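Long-range contacts in enoyl-CoA hydratase/carnithine racemase (Thermus thermophilus JL-18, PDB 6SL9), which is a crotonase-fold isomerase, PaaG, that probably forms oxepin-CoA in the bacterial breakdown of phenylacetic acid: residues 47-55 and 191-202; 118-128 and 175-186. One frame throughout, in Å; residues are numbered along the deposited sequence.

Contact 1. Residues 47-55 and 191-202; sequences REVRALLLT and LSLAKELAQGPT
Thr-202 OG1 is gripped from two sources: Arg-50 NE donates to it over 2.9 Å, the oxygen lying practically in the guanidinium plane, and the hydroxyl gives its own proton to water 1. That water passes its two hydrogens to backbone carbonyls, Arg-50 O at 2.7 Å and Leu-197 O at 2.8 Å, and so ties the entry of the strand to the last turn of the helix. Bends at chi2 (-106°) and chi3 (-60°) fold the Arg-50 chain over Ala-198, whose carbonyl O sits 3.1 Å above the centre of the guanidinium, against its face, where no N-H points at it. At the edge of the same group NH2 donates almost straight to Gly-200 O (2.8 Å, 164°). In the crotonase fold this is where residues 191-197 of helix 186-197 lie nearly antiparallel to strand residues 51-55 of the central sheet, the axes of these two segments 7.8 Å apart. Small residues permit the close approach: Ala-51 CB rests 3.5 Å from Ala-194 O and also touches the methyl of Ala-198. Further along the strand Leu-53 lays CD2 against the backbone of Leu-191 and 4.2 Å from Leu-191 CD1, while Val-99 of strand 98-102 packs on both Leu-53 and Ala-194.

Contact 2. Residues 118-128 and 175-186; sequences DLRLAAVGASF and GLVHRVVPAEKL
Strand 179-181 runs parallel to strand 119-123 at one margin of the six-stranded sheet, paired Leu-121 with Arg-179, Ala-122 with Val-180 and Ala-123 with Val-181. The ladder runs through Ala-122 N to Arg-179 O, Val-181 N to Ala-122 O and Val-124 N to Val-181 O. Ahead of it the His-178 ring folds back on the neighbouring strand: ND1 accepts from Arg-120 N at 3.0 Å, the donor only 1° out of the ring plane, while His-178 N reaches Arg-120 O at 2.7 Å. Leu-119 CD2 lies over the ring face, a CH-pi contact 4.0 Å from the centroid, and His-178 NE2 is hydrogen-bonded to Ala-154 O of the second subunit. Bent at chi3 (-58°), Arg-120 brings its guanidinium edge to the loop after helix 168-174. NE donates to Leu-176 O (2.8 Å) from above the carbonyl plane and NH2 to Gly-175 O (3.0 Å), with His-178 CE1 over one face; NH1 binds Gly-117 O and Gln-157 of the second subunit. A leucine in place of Arg-120 would probably leave the carbonyls of Gly-175 and Leu-176 without these donors and the loop less firmly tied. Beyond Ala-122, Val-177 CG1 meets Phe-128 CZ at 3.5 Å; on the side of Leu-121, Leu-186 CD1 packs on its CB, and Leu-121 CD2 lies over the guanidinium of Arg-179, which is salt-bridged to Glu-189. Between the paired strands the chain passes through strand 127-129, several helices and strand 166-167 on the Ala-122 side, a right-handed crossover within the crotonase fold.

How the contacts relate
The centres of contacts 1 and 2 lie about 18 Å apart on one mixed sheet, in which strand 98-102 separates strand 51-56 from strand 119-123, with 179-181 beyond. Along the chain the order is 47-55, 118-128, 175-186, 191-202, so contact 2 falls wholly within the span that contact 1 bridges. After strand 179-181 the chain enters helix 186-197, which crosses back over the sheet to reach strand 51-56. The two contacts meet beneath that helix: Leu-193 CD2 packs 3.9 Å from Leu-119 CB, and Leu-197 CD1 touches Leu-119 CD1. Leu-197 and Leu-119 both pack on Leu-162 of the second subunit, joining the helix-covered sheet to the oligomer interface.

Contact 1. Residues 47-55 and 191-202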
loop_
_atom_site.group_PDB
_atom_site.type_symbol
_atom_site.label_atom_id
_atom_site.label_comp_id
_atom_site.label_asym_id
_atom_site.label_seq_id
_atom_site.Cartn_x
_atom_site.Cartn_y
_atom_site.Cartn_z
ATOM N N ARG A 47 -14.825 26.577 17.921
ATOM C CA ARG A 47 -13.948 26.154 19.036
ATOM C C ARG A 47 -14.676 25.171 19.976
ATOM O O ARG A 47 -14.007 24.505 20.761
ATOM C CB ARG A 47 -13.365 27.352 19.808
ATOM C CG ARG A 47 -12.434 28.211 18.965
ATOM C CD ARG A 47 -11.610 29.206 19.760
ATOM N NE ARG A 47 -10.619 29.818 18.869
ATOM C CZ ARG A 47 -10.900 30.667 17.864
ATOM N NH1 ARG A 47 -12.146 31.051 17.619
ATOM N NH2 ARG A 47 -9.922 31.149 17.110
ATOM N N GLU A 48 -15.991 25.040 19.887
ATOM C CA GLU A 48 -16.732 24.050 20.700
ATOM C C GLU A 48 -16.763 22.654 20.042
ATOM O O GLU A 48 -17.280 21.658 20.631
ATOM C CB GLU A 48 -18.135 24.565 21.022
ATOM C CG GLU A 48 -18.073 25.758 22.014
ATOM C CD GLU A 48 -19.321 26.361 22.554
ATOM O OE1 GLU A 48 -19.183 27.397 23.217
ATOM O OE2 GLU A 48 -20.370 25.788 22.330
ATOM N N VAL A 49 -16.247 22.542 18.825
ATOM C CA VAL A 49 -16.223 21.280 18.060
ATOM C C VAL A 49 -14.814 20.707 18.075
ATOM O O VAL A 49 -13.873 21.412 17.677
ATOM C CB VAL A 49 -16.757 21.488 16.643
ATOM C CG1 VAL A 49 -16.578 20.271 15.805
ATOM C CG2 VAL A 49 -18.211 21.914 16.682
ATOM N N ARG A 50 -14.680 19.449 18.505
ATOM C CA ARG A 50 -13.380 18.752 18.485
ATOM C C ARG A 50 -13.408 17.517 17.602
ATOM O O ARG A 50 -12.350 16.945 17.350
ATOM C CB ARG A 50 -12.948 18.383 19.899
ATOM C CG ARG A 50 -12.782 19.528 20.854
ATOM C CD ARG A 50 -11.385 19.927 21.210
ATOM N NE ARG A 50 -10.610 18.877 21.841
ATOM C CZ ARG A 50 -10.630 18.554 23.117
ATOM N NH1 ARG A 50 -11.390 19.169 24.009
ATOM N NH2 ARG A 50 -9.856 17.571 23.504
ATOM N N ALA A 51 -14.558 17.123 17.097
ATOM C CA ALA A 51 -14.670 15.973 16.185
ATOM C C ALA A 51 -15.907 16.145 15.333
ATOM O O ALA A 51 -16.840 16.847 15.756
ATOM C CB ALA A 51 -14.742 14.676 16.958
ATOM N N LEU A 52 -15.936 15.518 14.172
ATOM C CA LEU A 52 -17.105 15.518 13.284
ATOM C C LEU A 52 -17.538 14.076 13.035
ATOM O O LEU A 52 -16.709 13.156 13.075
ATOM C CB LEU A 52 -16.750 16.219 11.982
ATOM C CG LEU A 52 -16.642 17.747 12.023
ATOM C CD1 LEU A 52 -15.315 18.175 12.621
ATOM C CD2 LEU A 52 -16.779 18.342 10.653
ATOM N N LEU A 53 -18.841 13.938 12.789
ATOM C CA LEU A 53 -19.446 12.635 12.463
ATOM C C LEU A 53 -20.304 12.866 11.210
ATOM O O LEU A 53 -21.173 13.748 11.248
ATOM C CB LEU A 53 -20.312 12.134 13.609
ATOM C CG LEU A 53 -21.124 10.852 13.402
ATOM C CD1 LEU A 53 -20.296 9.686 12.957
ATOM C CD2 LEU A 53 -21.867 10.541 14.703
ATOM N N LEU A 54 -20.128 12.067 10.159
ATOM C CA LEU A 54 -20.879 12.184 8.902
ATOM C C LEU A 54 -21.653 10.896 8.689
ATOM O O LEU A 54 -21.068 9.803 8.748
ATOM C CB LEU A 54 -19.870 12.439 7.763
ATOM C CG LEU A 54 -20.500 12.514 6.358
ATOM C CD1 LEU A 54 -21.455 13.699 6.227
ATOM C CD2 LEU A 54 -19.372 12.626 5.340
ATOM N N THR A 55 -22.926 11.049 8.371
ATOM C CA THR A 55 -23.816 9.916 8.072
ATOM C C THR A 55 -24.858 10.345 7.041
ATOM O O THR A 55 -24.877 11.504 6.641
ATOM C CB THR A 55 -24.412 9.383 9.372
ATOM O OG1 THR A 55 -24.897 8.055 9.127
ATOM C CG2 THR A 55 -25.511 10.249 9.945
ATOM N N LEU A 191 -21.352 7.777 17.469
ATOM C CA LEU A 191 -21.329 8.981 18.331
ATOM C C LEU A 191 -20.418 8.753 19.542
ATOM O O LEU A 191 -19.712 9.663 19.937
ATOM C CB LEU A 191 -22.726 9.410 18.734
ATOM C CG LEU A 191 -22.768 10.727 19.461
ATOM C CD1 LEU A 191 -22.230 11.893 18.644
ATOM C CD2 LEU A 191 -24.195 11.017 19.867
ATOM N N SER A 192 -20.463 7.585 20.153
ATOM C CA SER A 192 -19.586 7.276 21.309
ATOM C C SER A 192 -18.136 7.441 20.864
ATOM O O SER A 192 -17.326 8.035 21.608
ATOM C CB SER A 192 -19.867 5.859 21.796
ATOM O OG SER A 192 -19.002 5.557 22.850
ATOM N N LEU A 193 -17.771 6.877 19.709
ATOM C CA LEU A 193 -16.368 6.980 19.248
ATOM C C LEU A 193 -16.034 8.456 18.957
ATOM O O LEU A 193 -14.979 8.943 19.346
ATOM C CB LEU A 193 -16.204 6.123 17.991
ATOM C CG LEU A 193 -14.848 6.227 17.282
ATOM C CD1 LEU A 193 -13.750 5.813 18.212
ATOM C CD2 LEU A 193 -14.810 5.400 16.018
ATOM N N ALA A 194 -16.901 9.183 18.277
ATOM C CA ALA A 194 -16.672 10.607 17.996
ATOM C C ALA A 194 -16.509 11.393 19.289
ATOM O O ALA A 194 -15.657 12.269 19.357
ATOM C CB ALA A 194 -17.770 11.143 17.116
ATOM N N LYS A 195 -17.287 11.079 20.325
ATOM C CA LYS A 195 -17.163 11.787 21.615
ATOM C C LYS A 195 -15.817 11.483 22.262
ATOM O O LYS A 195 -15.251 12.346 22.912
ATOM C CB LYS A 195 -18.350 11.468 22.515
ATOM C CG LYS A 195 -19.615 12.225 22.151
ATOM C CD LYS A 195 -20.772 11.842 23.068
ATOM C CE LYS A 195 -22.022 12.638 22.786
ATOM N NZ LYS A 195 -23.072 12.419 23.802
ATOM N N GLU A 196 -15.331 10.263 22.127
ATOM C CA GLU A 196 -14.008 9.891 22.675
ATOM C C GLU A 196 -12.961 10.704 21.932
ATOM O O GLU A 196 -12.083 11.285 22.559
ATOM C CB GLU A 196 -13.731 8.402 22.496
ATOM C CG GLU A 196 -14.538 7.431 23.339
ATOM C CD GLU A 196 -14.039 5.989 23.300
ATOM O OE1 GLU A 196 -12.939 5.742 22.722
ATOM O OE2 GLU A 196 -14.736 5.118 23.886
ATOM N N LEU A 197 -13.064 10.774 20.604
ATOM C CA LEU A 197 -12.100 11.575 19.821
ATOM C C LEU A 197 -12.188 13.043 20.192
ATOM O O LEU A 197 -11.204 13.717 20.186
ATOM C CB LEU A 197 -12.309 11.358 18.321
ATOM C CG LEU A 197 -11.976 9.942 17.838
ATOM C CD1 LEU A 197 -12.599 9.679 16.496
ATOM C CD2 LEU A 197 -10.458 9.746 17.753
ATOM N N ALA A 198 -13.374 13.538 20.508
ATOM C CA ALA A 198 -13.571 14.940 20.876
ATOM C C ALA A 198 -12.946 15.255 22.250
ATOM O O ALA A 198 -12.866 16.429 22.591
ATOM C CB ALA A 198 -15.043 15.234 20.918
ATOM N N GLN A 199 -12.490 14.246 23.003
ATOM C CA GLN A 199 -11.731 14.453 24.264
ATOM C C GLN A 199 -10.241 14.275 24.009
ATOM O O GLN A 199 -9.447 14.473 24.925
ATOM C CB GLN A 199 -12.195 13.447 25.325
ATOM C CG GLN A 199 -13.646 13.655 25.745
ATOM C CD GLN A 199 -13.839 14.974 26.469
ATOM O OE1 GLN A 199 -14.784 15.708 26.220
ATOM N NE2 GLN A 199 -12.914 15.316 27.361
ATOM N N GLY A 200 -9.836 13.906 22.814
ATOM C CA GLY A 200 -8.449 13.575 22.523
ATOM C C GLY A 200 -7.635 14.781 22.083
ATOM O O GLY A 200 -8.099 15.927 22.006
ATOM N N PRO A 201 -6.354 14.527 21.757
ATOM C CA PRO A 201 -5.411 15.603 21.422
ATOM C C PRO A 201 -5.614 16.019 19.960
ATOM O O PRO A 201 -4.946 15.522 19.066
ATOM C CB PRO A 201 -4.038 14.963 21.670
ATOM C CG PRO A 201 -4.258 13.486 21.391
ATOM C CD PRO A 201 -5.677 13.205 21.854
ATOM N N THR A 202 -6.519 16.957 19.770
ATOM C CA THR A 202 -6.994 17.309 18.432
ATOM C C THR A 202 -5.831 17.726 17.511
ATOM O O THR A 202 -5.863 17.416 16.301
ATOM C CB THR A 202 -8.074 18.379 18.543
ATOM O OG1 THR A 202 -8.967 18.054 19.587
ATOM C CG2 THR A 202 -8.803 18.599 17.247
HETATM O O HOH W 1 -10.255 15.891 18.719
#

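Contact 2. Residues 118-128 and 175-186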
loop_
_atom_site.group_PDB
_atom_site.type_symbol
_atom_site.label_atom_id
_atom_site.label_comp_id
_atom_site.label_asym_id
_atom_site.label_seq_id
_atom_site.Cartn_x
_atom_site.Cartn_y
_atom_site.Cartn_z
ATOM N N ASP A 118 -11.706 9.317 8.912
ATOM C CA ASP A 118 -10.502 8.787 9.584
ATOM C C ASP A 118 -10.769 7.447 10.222
ATOM O O ASP A 118 -9.930 6.535 10.161
ATOM C CB ASP A 118 -10.022 9.755 10.633
ATOM C CG ASP A 118 -9.637 11.084 10.081
ATOM O OD1 ASP A 118 -8.864 11.125 9.107
ATOM O OD2 ASP A 118 -10.145 12.102 10.614
ATOM N N LEU A 119 -11.940 7.327 10.845
ATOM C CA LEU A 119 -12.461 6.077 11.403
ATOM C C LEU A 119 -13.846 5.874 10.835
ATOM O O LEU A 119 -14.650 6.819 10.799
ATOM C CB LEU A 119 -12.466 6.096 12.934
ATOM C CG LEU A 119 -11.049 6.149 13.531
ATOM C CD1 LEU A 119 -11.025 6.396 14.992
ATOM C CD2 LEU A 119 -10.283 4.889 13.230
ATOM N N ARG A 120 -14.099 4.658 10.358
ATOM C CA ARG A 120 -15.305 4.385 9.559
ATOM C C ARG A 120 -16.024 3.170 10.123
ATOM O O ARG A 120 -15.417 2.121 10.342
ATOM C CB ARG A 120 -14.857 4.141 8.123
ATOM C CG ARG A 120 -14.156 5.334 7.501
ATOM C CD ARG A 120 -13.632 5.115 6.097
ATOM N NE ARG A 120 -12.688 4.009 6.024
ATOM C CZ ARG A 120 -11.411 4.093 6.384
ATOM N NH1 ARG A 120 -10.883 5.260 6.727
ATOM N NH2 ARG A 120 -10.637 3.007 6.306
ATOM N N LEU A 121 -17.327 3.309 10.325
ATOM C CA LEU A 121 -18.205 2.227 10.799
ATOM C C LEU A 121 -19.286 2.014 9.763
ATOM O O LEU A 121 -19.703 2.959 9.075
ATOM C CB LEU A 121 -18.888 2.605 12.122
ATOM C CG LEU A 121 -18.020 2.836 13.335
ATOM C CD1 LEU A 121 -17.455 4.233 13.305
ATOM C CD2 LEU A 121 -18.806 2.677 14.606
ATOM N N ALA A 122 -19.750 0.779 9.653
ATOM C CA ALA A 122 -20.875 0.467 8.774
ATOM C C ALA A 122 -21.937 -0.290 9.550
ATOM O O ALA A 122 -21.609 -1.147 10.423
ATOM C CB ALA A 122 -20.422 -0.409 7.638
ATOM N N ALA A 123 -23.201 -0.046 9.217
ATOM C CA ALA A 123 -24.309 -0.889 9.651
ATOM C C ALA A 123 -24.241 -2.217 8.938
ATOM O O ALA A 123 -23.966 -2.267 7.746
ATOM C CB ALA A 123 -25.628 -0.244 9.324
ATOM N N VAL A 124 -24.697 -3.237 9.631
ATOM C CA VAL A 124 -25.084 -4.495 8.972
ATOM C C VAL A 124 -26.136 -4.074 7.933
ATOM O O VAL A 124 -27.131 -3.379 8.301
ATOM C CB VAL A 124 -25.637 -5.481 10.024
ATOM C CG1 VAL A 124 -26.292 -6.658 9.335
ATOM C CG2 VAL A 124 -24.589 -5.956 11.024
ATOM N N GLY A 125 -25.972 -4.520 6.720
ATOM C CA GLY A 125 -26.894 -4.183 5.641
ATOM C C GLY A 125 -26.359 -3.130 4.742
ATOM O O GLY A 125 -26.909 -2.996 3.656
ATOM N N ALA A 126 -25.398 -2.322 5.212
ATOM C CA ALA A 126 -24.823 -1.282 4.347
ATOM C C ALA A 126 -24.038 -1.964 3.227
ATOM O O ALA A 126 -23.686 -3.128 3.343
ATOM C CB ALA A 126 -23.953 -0.332 5.132
ATOM N N SER A 127 -23.635 -1.211 2.217
ATOM C CA SER A 127 -22.896 -1.795 1.088
ATOM C C SER A 127 -22.064 -0.723 0.449
ATOM O O SER A 127 -22.335 0.457 0.578
ATOM C CB SER A 127 -23.842 -2.454 0.158
ATOM O OG SER A 127 -24.746 -1.539 -0.387
ATOM N N PHE A 128 -21.053 -1.189 -0.269
ATOM C CA PHE A 128 -20.133 -0.303 -0.991
ATOM C C PHE A 128 -20.007 -0.781 -2.427
ATOM O O PHE A 128 -19.711 -1.975 -2.654
ATOM C CB PHE A 128 -18.730 -0.339 -0.355
ATOM C CG PHE A 128 -18.695 0.170 1.060
ATOM C CD1 PHE A 128 -19.091 -0.633 2.117
ATOM C CD2 PHE A 128 -18.314 1.474 1.313
ATOM C CE1 PHE A 128 -19.124 -0.122 3.404
ATOM C CE2 PHE A 128 -18.298 1.960 2.615
ATOM C CZ PHE A 128 -18.701 1.149 3.643
ATOM N N GLY A 175 -10.712 -3.456 4.872
ATOM C CA GLY A 175 -10.293 -2.136 5.405
ATOM C C GLY A 175 -11.124 -0.969 4.905
ATOM O O GLY A 175 -10.842 0.181 5.305
ATOM N N LEU A 176 -12.179 -1.173 4.148
ATOM C CA LEU A 176 -13.080 -0.037 3.812
ATOM C C LEU A 176 -13.735 0.518 5.070
ATOM O O LEU A 176 -13.993 1.750 5.131
ATOM C CB LEU A 176 -14.130 -0.490 2.819
ATOM C CG LEU A 176 -13.591 -0.883 1.449
ATOM C CD1 LEU A 176 -14.714 -1.361 0.565
ATOM C CD2 LEU A 176 -12.792 0.214 0.766
ATOM N N VAL A 177 -14.008 -0.334 6.048
ATOM C CA VAL A 177 -14.467 0.173 7.373
ATOM C C VAL A 177 -13.648 -0.488 8.463
ATOM O O VAL A 177 -13.026 -1.544 8.210
ATOM C CB VAL A 177 -15.971 -0.026 7.590
ATOM C CG1 VAL A 177 -16.802 0.769 6.594
ATOM C CG2 VAL A 177 -16.316 -1.483 7.626
ATOM N N HIS A 178 -13.677 0.117 9.644
ATOM C CA HIS A 178 -12.989 -0.383 10.856
ATOM C C HIS A 178 -13.890 -1.244 11.748
ATOM O O HIS A 178 -13.356 -2.000 12.532
ATOM C CB HIS A 178 -12.409 0.790 11.638
ATOM C CG HIS A 178 -11.396 1.586 10.856
ATOM N ND1 HIS A 178 -11.708 2.816 10.341
ATOM C CD2 HIS A 178 -10.101 1.312 10.550
ATOM C CE1 HIS A 178 -10.590 3.265 9.766
ATOM N NE2 HIS A 178 -9.612 2.348 9.832
ATOM N N ARG A 179 -15.197 -1.060 11.663
ATOM C CA ARG A 179 -16.156 -1.751 12.537
ATOM C C ARG A 179 -17.483 -1.906 11.799
ATOM O O ARG A 179 -17.858 -1.013 11.055
ATOM C CB ARG A 179 -16.396 -0.978 13.834
ATOM C CG ARG A 179 -17.053 -1.810 14.926
ATOM C CD ARG A 179 -17.058 -1.344 16.368
ATOM N NE ARG A 179 -16.301 -0.173 16.768
ATOM C CZ ARG A 179 -16.757 0.722 17.671
ATOM N NH1 ARG A 179 -16.008 1.757 18.025
ATOM N NH2 ARG A 179 -17.990 0.623 18.153
ATOM N N VAL A 180 -18.165 -3.011 12.066
ATOM C CA VAL A 180 -19.555 -3.303 11.628
ATOM C C VAL A 180 -20.422 -3.439 12.868
ATOM O O VAL A 180 -20.015 -4.163 13.773
ATOM C CB VAL A 180 -19.622 -4.528 10.710
ATOM C CG1 VAL A 180 -21.052 -4.933 10.380
ATOM C CG2 VAL A 180 -18.798 -4.279 9.462
ATOM N N VAL A 181 -21.576 -2.784 12.867
ATOM C CA VAL A 181 -22.492 -2.841 14.012
ATOM C C VAL A 181 -23.910 -2.942 13.512
ATOM O O VAL A 181 -24.199 -2.558 12.378
ATOM C CB VAL A 181 -22.301 -1.676 14.960
ATOM C CG1 VAL A 181 -20.860 -1.535 15.399
ATOM C CG2 VAL A 181 -22.762 -0.476 14.264
ATOM N N PRO A 182 -24.805 -3.532 14.332
ATOM C CA PRO A 182 -26.202 -3.629 13.920
ATOM C C PRO A 182 -26.744 -2.232 13.562
ATOM O O PRO A 182 -26.354 -1.210 14.174
ATOM C CB PRO A 182 -26.892 -4.186 15.156
ATOM C CG PRO A 182 -25.810 -4.860 15.934
ATOM C CD PRO A 182 -24.534 -4.120 15.650
ATOM N N ALA A 183 -27.652 -2.173 12.584
ATOM C CA ALA A 183 -28.196 -0.898 12.058
ATOM C C ALA A 183 -28.755 -0.060 13.209
ATOM O O ALA A 183 -28.536 1.131 13.213
ATOM C CB ALA A 183 -29.267 -1.189 11.053
ATOM N N GLU A 184 -29.471 -0.669 14.157
ATOM C CA GLU A 184 -30.147 0.100 15.242
ATOM C C GLU A 184 -29.126 0.703 16.217
ATOM O O GLU A 184 -29.497 1.571 16.990
ATOM C CB GLU A 184 -31.151 -0.794 15.947
ATOM C CG GLU A 184 -30.458 -1.877 16.745
ATOM C CD GLU A 184 -31.008 -3.284 16.715
ATOM O OE1 GLU A 184 -32.283 -3.438 16.811
ATOM O OE2 GLU A 184 -30.140 -4.244 16.638
ATOM N N LYS A 185 -27.869 0.249 16.197
ATOM C CA LYS A 185 -26.797 0.694 17.127
ATOM C C LYS A 185 -25.736 1.551 16.434
ATOM O O LYS A 185 -24.848 2.089 17.103
ATOM C CB LYS A 185 -26.152 -0.540 17.738
ATOM C CG LYS A 185 -27.081 -1.349 18.645
ATOM C CD LYS A 185 -27.443 -0.632 19.907
ATOM C CE LYS A 185 -27.894 -1.599 20.982
ATOM N NZ LYS A 185 -29.191 -1.180 21.557
ATOM N N LEU A 186 -25.811 1.712 15.115
ATOM C CA LEU A 186 -24.717 2.374 14.374
ATOM C C LEU A 186 -24.529 3.788 14.916
ATOM O O LEU A 186 -23.373 4.143 15.170
ATOM C CB LEU A 186 -25.035 2.380 12.881
ATOM C CG LEU A 186 -24.059 3.233 12.056
ATOM C CD1 LEU A 186 -22.663 2.651 12.056
ATOM C CD2 LEU A 186 -24.516 3.394 10.632
#